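Local coordinates for protein leucine--trna ligase (Agrobacterium radiobacter, PDB 5AH5) that probably joins L-leucine to its cognate tRNA at the expense of ATP, as a class I leucyl-tRNA synthetase, at residues B[40-45]-B[101-106]; B[77-82]-B[122-127]; B[83-88]-B[421-426]. All coordinates share one frame; numbering follows the deposited sequence.

From the N terminus, the loop after strand 32-37 supplies 40-45, which interaction 1 joins to helix 95-112 after 55 intervening residues. Within that span lie 77-82 and 83-88, so all three closures cross: interaction 2 runs on from 77-82 to the loop before helix 128-143, and interaction 3 spans 332 residues from helix 82-91 to 421-426. Backbone bonds between Pro-40 O and Asp-78 N and between Thr-42 N and Asp-78 O connect interactions 1 and 2, which both touch the leucyl-adenylate analogue. Interactions 2 and 3 meet where Trp-423 O accepts from Gly-81 N, at the start of helix 82-91.

Interaction 1 (B[40-45]-B[101-106]); sequences PYTSGH and DAIDSM. With LSS (5'-O-(L-leucylsulfamoyl)adenosine), chain I.
Met-106 reaches from helix 95-112 into the bend formed by residues 40-45, and its chain can be followed atom by atom. CB leads to CG, set anti to the carbonyl carbon (chi1 -78°), which packs 3.9 Å from Gly-44 O and also lies near the carbonyl carbon of His-45. SD comes next, 3.9 Å from Gly-44 O and 4.0 Å from Pro-40 CG, the proline and methionine side chains sliding past each other in opposite directions. A bend at chi3 (-57°) then places CE 3.8 Å from Thr-42 CG2, close to Tyr-41 O. Residues 40-45 open the predicted HIGH motif, a signature of the class I synthetases, and Thr-42 is the centre of an inverse gamma turn. One helical turn back, Ala-102 CB packs 3.6 Å from Gly-44 O, while Ile-103 CG1 meets Thr-42 CG2. Tyr-41 turns its ring to the leucyl-adenylate analogue instead: the ligand's amino nitrogen N4 stands 3.2 Å above the ring plane, over its centre. Tyr-41 N also gives a weak hydrogen bond to the sulfamoyl oxygen O2A. Farther out, His-45 ND1 approaches Ser-105 OG to 2.7 Å, obliquely to the imidazole ring.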
# COMPACT_ATOMS: atom_id res chain seq x y z
N PRO B 40 3.98 -10.65 3.25
CA PRO B 40 5.38 -10.50 3.47
C PRO B 40 6.30 -11.34 2.52
O PRO B 40 5.93 -12.43 2.11
CB PRO B 40 5.56 -11.02 4.85
CG PRO B 40 4.56 -12.03 5.01
CD PRO B 40 3.39 -11.57 4.20
N TYR B 41 7.52 -10.85 2.27
CA TYR B 41 8.56 -11.67 1.60
C TYR B 41 9.00 -12.76 2.53
O TYR B 41 9.23 -12.57 3.73
CB TYR B 41 9.78 -10.82 1.19
CG TYR B 41 9.50 -9.81 0.06
CD1 TYR B 41 9.05 -10.25 -1.19
CD2 TYR B 41 9.70 -8.43 0.24
CE1 TYR B 41 8.84 -9.39 -2.21
CE2 TYR B 41 9.46 -7.53 -0.83
CZ TYR B 41 9.00 -8.01 -2.02
OH TYR B 41 8.71 -7.19 -3.09
N THR B 42 9.26 -13.92 1.98
CA THR B 42 9.74 -15.02 2.79
C THR B 42 11.27 -14.99 2.90
O THR B 42 11.95 -15.98 2.54
CB THR B 42 9.23 -16.36 2.21
OG1 THR B 42 9.62 -16.43 0.83
CG2 THR B 42 7.74 -16.38 2.30
N SER B 43 11.79 -13.91 3.48
CA SER B 43 13.21 -13.68 3.57
C SER B 43 13.75 -13.86 4.97
O SER B 43 14.91 -13.59 5.21
CB SER B 43 13.53 -12.31 3.06
OG SER B 43 12.82 -11.28 3.77
N GLY B 44 12.95 -14.31 5.90
CA GLY B 44 13.39 -14.42 7.30
C GLY B 44 12.18 -14.64 8.23
O GLY B 44 11.10 -14.98 7.80
N HIS B 45 12.41 -14.51 9.50
CA HIS B 45 11.34 -14.57 10.50
C HIS B 45 10.41 -13.33 10.49
O HIS B 45 10.66 -12.34 9.80
CB HIS B 45 11.95 -14.74 11.90
CG HIS B 45 12.67 -16.05 12.10
ND1 HIS B 45 12.37 -17.20 11.39
CD2 HIS B 45 13.67 -16.38 12.95
CE1 HIS B 45 13.15 -18.18 11.80
NE2 HIS B 45 13.94 -17.71 12.75
N ASP B 101 10.76 -22.90 5.32
CA ASP B 101 11.09 -22.59 6.72
C ASP B 101 10.57 -21.20 7.16
O ASP B 101 10.18 -21.05 8.30
CB ASP B 101 12.59 -22.68 6.98
CG ASP B 101 13.07 -22.03 8.33
OD1 ASP B 101 13.30 -20.76 8.42
OD2 ASP B 101 13.27 -22.79 9.31
N ALA B 102 10.62 -20.21 6.28
CA ALA B 102 10.27 -18.85 6.65
C ALA B 102 8.76 -18.78 6.73
O ALA B 102 8.19 -18.12 7.62
CB ALA B 102 10.84 -17.86 5.67
N ILE B 103 8.12 -19.46 5.79
CA ILE B 103 6.65 -19.58 5.78
C ILE B 103 6.20 -20.18 7.11
O ILE B 103 5.38 -19.58 7.84
CB ILE B 103 6.13 -20.34 4.55
CG1 ILE B 103 6.36 -19.49 3.32
CG2 ILE B 103 4.65 -20.75 4.68
CD1 ILE B 103 5.98 -20.18 2.04
N ASP B 104 6.75 -21.32 7.42
CA ASP B 104 6.38 -22.08 8.59
C ASP B 104 6.63 -21.22 9.87
O ASP B 104 5.78 -21.16 10.76
CB ASP B 104 7.20 -23.32 8.71
CG ASP B 104 6.85 -24.44 7.62
OD1 ASP B 104 5.85 -24.32 6.86
OD2 ASP B 104 7.63 -25.44 7.56
N SER B 105 7.79 -20.59 9.97
CA SER B 105 8.12 -19.68 11.11
C SER B 105 7.13 -18.47 11.16
O SER B 105 6.63 -18.17 12.19
CB SER B 105 9.54 -19.17 10.95
OG SER B 105 9.89 -18.25 11.93
N MET B 106 6.87 -17.82 10.03
CA MET B 106 6.01 -16.64 10.01
C MET B 106 4.57 -17.00 10.34
O MET B 106 3.92 -16.30 11.11
CB MET B 106 6.07 -15.87 8.71
CG MET B 106 7.33 -15.01 8.60
SD MET B 106 7.39 -13.96 7.16
CE MET B 106 7.23 -15.12 5.90
C1 LSS I . 6.77 -6.68 1.13
N1 LSS I . 7.58 -1.04 10.26
O1 LSS I . 7.04 -5.50 1.19
S1 LSS I . 7.74 -7.13 3.36
C2 LSS I . 6.36 -1.01 9.71
N2 LSS I . 7.07 -7.54 2.09
O2 LSS I . 5.67 -1.99 4.93
N3 LSS I . 5.99 -1.82 8.70
O3 LSS I . 3.40 -3.43 4.30
C4 LSS I . 6.90 -2.71 8.22
N4 LSS I . 6.15 -8.71 -0.19
O4 LSS I . 5.25 -5.20 6.38
C5 LSS I . 8.20 -2.72 8.69
O5 LSS I . 6.76 -6.12 4.12
C6 LSS I . 8.55 -1.85 9.71
N6 LSS I . 9.81 -1.90 10.22
C7 LSS I . 3.95 -7.00 -1.58
N7 LSS I . 8.88 -3.67 8.00
C8 LSS I . 8.04 -4.20 7.07
C9 LSS I . 4.71 -6.66 -0.30
N9 LSS I . 6.82 -3.62 7.24
CA LSS I . 6.13 -7.22 -0.11
C10 LSS I . 4.63 -6.28 -2.76
C11 LSS I . 2.44 -6.62 -1.37
O1A LSS I . 9.01 -6.40 3.30
C21 LSS I . 5.62 -3.84 6.46
C22 LSS I . 5.78 -3.38 5.05
C23 LSS I . 4.67 -4.14 4.32
C24 LSS I . 4.61 -5.42 5.13
C25 LSS I . 5.46 -6.54 4.52
O2A LSS I . 7.86 -8.22 4.29

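Interaction 2 (B[77-82]-B[122-127]); sequences WDSFGL and ELATCS. With LSS (5'-O-(L-leucylsulfamoyl)adenosine), chain I.
Trp-77 NE1 donates to Glu-122 OE2 across 2.7 Å in an almost straight bond (178°), with the oxygen in the indole plane and using its anti lone pair. Glu-122 arrives with CG anti to the backbone N (chi1 -179°) and an extended chain; its OE1 forms a salt bridge with Lys-107. Asp-78 OD2 accepts from N4, the ligand's leucyl amino group, at 2.6 Å. A water donates to Asp-78 OD1 at 2.6 Å, accepts from Phe-80 N and also binds Thr-125 OG1. Between the backbones, Trp-77 and Ala-124 form a single beta bridge, in which Thr-125 N donates to Trp-77 O at 3.1 Å and Trp-77 N bonds weakly to Leu-123 O. Ser-79 OG gives Trp-77 O a second hydrogen bond, from above the carbonyl plane. Ser-79 N in turn donates to Thr-125 OG1 at 3.1 Å. Beyond these polar groups, Cys-126 CA sits over one face of Phe-80 in a CH-pi contact, 3.8 Å from the ring centroid, and the methyl of Ala-124 packs against Trp-77 CB. The geometry is consistent with Thr-125 and the water forming a second shell that probably helps to hold the carboxylate gripping the amino end of the aminoacyl group.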
# COMPACT_ATOMS: atom_id res chain seq x y z
N TRP B 77 2.07 -15.68 1.05
CA TRP B 77 3.54 -15.61 1.13
C TRP B 77 4.09 -15.11 -0.18
O TRP B 77 3.87 -15.73 -1.21
CB TRP B 77 4.04 -17.01 1.46
CG TRP B 77 3.29 -17.55 2.67
CD1 TRP B 77 2.35 -18.53 2.66
CD2 TRP B 77 3.27 -17.00 4.00
NE1 TRP B 77 1.89 -18.76 3.92
CE2 TRP B 77 2.42 -17.81 4.77
CE3 TRP B 77 3.92 -15.94 4.62
CZ2 TRP B 77 2.15 -17.55 6.11
CZ3 TRP B 77 3.68 -15.69 6.00
CH2 TRP B 77 2.80 -16.49 6.73
N ASP B 78 4.78 -13.97 -0.15
CA ASP B 78 5.48 -13.41 -1.32
C ASP B 78 6.88 -14.11 -1.35
O ASP B 78 7.85 -13.62 -0.79
CB ASP B 78 5.54 -11.90 -1.17
CG ASP B 78 5.65 -11.15 -2.48
OD1 ASP B 78 5.71 -11.77 -3.55
OD2 ASP B 78 5.63 -9.87 -2.44
N SER B 79 6.98 -15.27 -2.03
CA SER B 79 8.03 -16.15 -1.81
C SER B 79 9.01 -16.37 -2.98
O SER B 79 9.89 -17.17 -2.82
CB SER B 79 7.44 -17.47 -1.25
OG SER B 79 6.30 -17.85 -1.94
N PHE B 80 8.85 -15.68 -4.11
CA PHE B 80 9.76 -15.75 -5.23
C PHE B 80 10.57 -14.44 -5.37
O PHE B 80 10.27 -13.40 -4.75
CB PHE B 80 9.00 -15.95 -6.57
CG PHE B 80 8.90 -17.43 -7.06
CD1 PHE B 80 9.90 -18.38 -6.85
CD2 PHE B 80 7.81 -17.81 -7.85
CE1 PHE B 80 9.79 -19.68 -7.34
CE2 PHE B 80 7.73 -19.09 -8.38
CZ PHE B 80 8.69 -20.03 -8.13
N GLY B 81 11.62 -14.54 -6.19
CA GLY B 81 12.45 -13.45 -6.55
C GLY B 81 13.50 -13.08 -5.54
O GLY B 81 13.79 -13.81 -4.61
N LEU B 82 14.00 -11.88 -5.69
CA LEU B 82 15.22 -11.48 -5.05
C LEU B 82 15.25 -11.61 -3.58
O LEU B 82 16.24 -12.10 -3.06
CB LEU B 82 15.62 -10.10 -5.50
CG LEU B 82 15.87 -9.97 -6.97
CD1 LEU B 82 16.35 -8.55 -7.23
CD2 LEU B 82 16.92 -10.97 -7.44
N GLU B 122 -5.11 -19.31 2.15
CA GLU B 122 -3.68 -19.10 2.03
C GLU B 122 -3.13 -19.46 0.65
O GLU B 122 -3.64 -20.35 -0.02
CB GLU B 122 -2.99 -19.94 3.11
CG GLU B 122 -1.45 -19.89 3.21
CD GLU B 122 -0.94 -20.82 4.28
OE1 GLU B 122 -1.72 -21.60 4.88
OE2 GLU B 122 0.27 -20.78 4.63
N LEU B 123 -2.11 -18.73 0.21
CA LEU B 123 -1.37 -19.06 -0.99
C LEU B 123 0.09 -18.73 -0.82
O LEU B 123 0.52 -18.07 0.14
CB LEU B 123 -1.90 -18.32 -2.22
CG LEU B 123 -1.98 -16.79 -2.13
CD1 LEU B 123 -0.60 -16.13 -2.41
CD2 LEU B 123 -2.97 -16.19 -3.10
N ALA B 124 0.88 -19.25 -1.74
CA ALA B 124 2.31 -18.95 -1.77
C ALA B 124 2.67 -18.77 -3.23
O ALA B 124 2.33 -19.63 -4.03
CB ALA B 124 3.04 -20.09 -1.15
N THR B 125 3.35 -17.68 -3.58
CA THR B 125 3.55 -17.43 -4.98
C THR B 125 4.53 -18.48 -5.65
O THR B 125 4.59 -18.53 -6.84
CB THR B 125 4.04 -16.03 -5.21
OG1 THR B 125 5.29 -15.87 -4.58
CG2 THR B 125 3.00 -14.93 -4.54
N CYS B 126 5.21 -19.27 -4.87
CA CYS B 126 6.17 -20.25 -5.40
C CYS B 126 5.49 -21.60 -5.59
O CYS B 126 6.12 -22.49 -6.12
CB CYS B 126 7.38 -20.38 -4.48
SG CYS B 126 7.06 -20.92 -2.81
N SER B 127 4.24 -21.77 -5.18
CA SER B 127 3.64 -23.08 -5.31
C SER B 127 3.27 -23.36 -6.77
O SER B 127 2.93 -22.41 -7.58
CB SER B 127 2.46 -23.23 -4.34
OG SER B 127 1.40 -22.49 -4.91
C1 LSS I . 6.77 -6.68 1.13
N1 LSS I . 7.58 -1.04 10.26
O1 LSS I . 7.04 -5.50 1.19
S1 LSS I . 7.74 -7.13 3.36
C2 LSS I . 6.36 -1.01 9.71
N2 LSS I . 7.07 -7.54 2.09
O2 LSS I . 5.67 -1.99 4.93
N3 LSS I . 5.99 -1.82 8.70
O3 LSS I . 3.40 -3.43 4.30
C4 LSS I . 6.90 -2.71 8.22
N4 LSS I . 6.15 -8.71 -0.19
O4 LSS I . 5.25 -5.20 6.38
C5 LSS I . 8.20 -2.72 8.69
O5 LSS I . 6.76 -6.12 4.12
C6 LSS I . 8.55 -1.85 9.71
N6 LSS I . 9.81 -1.90 10.22
C7 LSS I . 3.95 -7.00 -1.58
N7 LSS I . 8.88 -3.67 8.00
C8 LSS I . 8.04 -4.20 7.07
C9 LSS I . 4.71 -6.66 -0.30
N9 LSS I . 6.82 -3.62 7.24
CA LSS I . 6.13 -7.22 -0.11
C10 LSS I . 4.63 -6.28 -2.76
C11 LSS I . 2.44 -6.62 -1.37
O1A LSS I . 9.01 -6.40 3.30
C21 LSS I . 5.62 -3.84 6.46
C22 LSS I . 5.78 -3.38 5.05
C23 LSS I . 4.67 -4.14 4.32
C24 LSS I . 4.61 -5.42 5.13
C25 LSS I . 5.46 -6.54 4.52
O2A LSS I . 7.86 -8.22 4.29
O HOH W 1 6.95 -13.49 -5.10

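Interaction 3 (B[83-88]-B[421-426]); sequences PAENAA and RYWGCP
Glu-85 and Arg-421 form a salt bridge between helix 82-91 of the class I catalytic domain, whose Rossmann-type parallel sheet includes strands 32-37 and 70-72, and the turn leading into strand 425-432, part of the large antiparallel sheet. Glu-85 CG lies anti to the backbone N (chi1 -171°), and the chain beyond it is extended, carrying the carboxylate across to the turn. Arg-421 is folded by contrast: the bend at chi2 (-91°) puts its CD beside Glu-85 OE1, at 3.0 Å, and farther along NH1 bonds the same oxygen at 2.9 Å. That bond is straight, with OE1 in the guanidinium plane; NH1 meets OE1 from above the carboxylate plane, and the two planes are turned 65° apart. Asn-86 OD1 accepts from the same NH1 at 3.2 Å, again at the guanidinium edge, with the two side chains crossing at about a right angle. Glu-160 OE1 binds both Arg-421 NH2 and Asn-86 ND2, so these polar groups have further partners. Trp-423 is the centre of an inverse gamma turn. Its CB packs 3.5 Å from Glu-85 CD, while Ala-84 CB touches the indole at NE1, whose hydrogen bond goes to Ser-79 O. The other carboxylate oxygen, Glu-85 OE2, takes a hydrogen bond from a water at 2.6 Å, and that water accepts one from Tyr-422 N at 2.9 Å.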
# COMPACT_ATOMS: atom_id res chain seq x y z
N PRO B 83 14.13 -11.23 -2.86
CA PRO B 83 14.27 -11.23 -1.43
C PRO B 83 14.44 -12.55 -0.77
O PRO B 83 15.34 -12.73 0.10
CB PRO B 83 13.02 -10.46 -0.93
CG PRO B 83 12.66 -9.58 -2.06
CD PRO B 83 12.99 -10.41 -3.30
N ALA B 84 13.56 -13.50 -1.09
CA ALA B 84 13.77 -14.86 -0.63
C ALA B 84 15.13 -15.39 -1.13
O ALA B 84 15.84 -16.06 -0.39
CB ALA B 84 12.68 -15.80 -1.15
N GLU B 85 15.42 -15.16 -2.39
CA GLU B 85 16.57 -15.85 -3.05
C GLU B 85 17.92 -15.40 -2.41
O GLU B 85 18.77 -16.25 -2.04
CB GLU B 85 16.56 -15.67 -4.57
CG GLU B 85 17.66 -16.62 -5.19
CD GLU B 85 17.77 -16.57 -6.67
OE1 GLU B 85 17.42 -15.57 -7.26
OE2 GLU B 85 18.21 -17.59 -7.27
N ASN B 86 18.08 -14.08 -2.24
CA ASN B 86 19.28 -13.49 -1.57
C ASN B 86 19.33 -13.94 -0.15
O ASN B 86 20.40 -14.26 0.38
CB ASN B 86 19.28 -11.94 -1.71
CG ASN B 86 19.49 -11.52 -3.14
OD1 ASN B 86 20.05 -12.28 -3.92
ND2 ASN B 86 19.05 -10.35 -3.49
N ALA B 87 18.20 -14.06 0.54
CA ALA B 87 18.33 -14.46 1.94
C ALA B 87 18.76 -15.92 2.04
O ALA B 87 19.54 -16.35 2.93
CB ALA B 87 17.05 -14.22 2.69
N ALA B 88 18.20 -16.74 1.17
CA ALA B 88 18.62 -18.14 1.12
C ALA B 88 20.09 -18.23 0.71
O ALA B 88 20.79 -18.94 1.33
CB ALA B 88 17.74 -18.96 0.19
N ARG B 421 17.56 -15.04 -13.34
CA ARG B 421 17.61 -15.61 -11.99
C ARG B 421 16.87 -16.93 -11.95
O ARG B 421 15.95 -17.10 -12.68
CB ARG B 421 16.90 -14.61 -11.08
CG ARG B 421 17.79 -13.44 -10.76
CD ARG B 421 18.44 -13.93 -9.50
NE ARG B 421 19.41 -13.02 -9.15
CZ ARG B 421 19.76 -12.74 -7.90
NH1 ARG B 421 19.28 -13.37 -6.82
NH2 ARG B 421 20.66 -11.82 -7.78
N TYR B 422 17.31 -17.82 -11.08
CA TYR B 422 16.69 -19.09 -10.82
C TYR B 422 15.31 -18.98 -10.08
O TYR B 422 14.31 -19.60 -10.50
CB TYR B 422 17.62 -19.94 -9.95
CG TYR B 422 17.05 -21.25 -9.46
CD1 TYR B 422 16.91 -22.37 -10.31
CD2 TYR B 422 16.70 -21.43 -8.15
CE1 TYR B 422 16.40 -23.59 -9.84
CE2 TYR B 422 16.14 -22.59 -7.70
CZ TYR B 422 16.02 -23.70 -8.56
OH TYR B 422 15.49 -24.88 -8.06
N TRP B 423 15.26 -18.19 -9.00
CA TRP B 423 14.19 -18.33 -8.03
C TRP B 423 13.10 -17.35 -8.37
O TRP B 423 13.01 -16.23 -7.80
CB TRP B 423 14.73 -18.22 -6.61
CG TRP B 423 13.70 -18.53 -5.60
CD1 TRP B 423 13.14 -17.62 -4.70
CD2 TRP B 423 13.04 -19.79 -5.36
NE1 TRP B 423 12.23 -18.27 -3.93
CE2 TRP B 423 12.12 -19.58 -4.33
CE3 TRP B 423 13.12 -21.09 -5.96
CZ2 TRP B 423 11.31 -20.61 -3.82
CZ3 TRP B 423 12.31 -22.12 -5.47
CH2 TRP B 423 11.39 -21.87 -4.42
N GLY B 424 12.33 -17.74 -9.39
CA GLY B 424 11.11 -17.01 -9.81
C GLY B 424 10.29 -17.87 -10.74
O GLY B 424 10.68 -19.02 -11.11
N CYS B 425 9.20 -17.31 -11.18
CA CYS B 425 8.25 -18.08 -12.00
C CYS B 425 8.80 -18.25 -13.42
O CYS B 425 9.05 -17.25 -14.08
CB CYS B 425 6.94 -17.32 -12.07
SG CYS B 425 5.65 -18.22 -12.92
N PRO B 426 8.95 -19.52 -13.93
CA PRO B 426 9.41 -19.62 -15.29
C PRO B 426 8.52 -18.95 -16.30
O PRO B 426 7.31 -18.91 -16.11
CB PRO B 426 9.55 -21.15 -15.53
CG PRO B 426 9.71 -21.72 -14.17
CD PRO B 426 8.86 -20.84 -13.29
O HOH W 2 19.57 -16.89 -9.43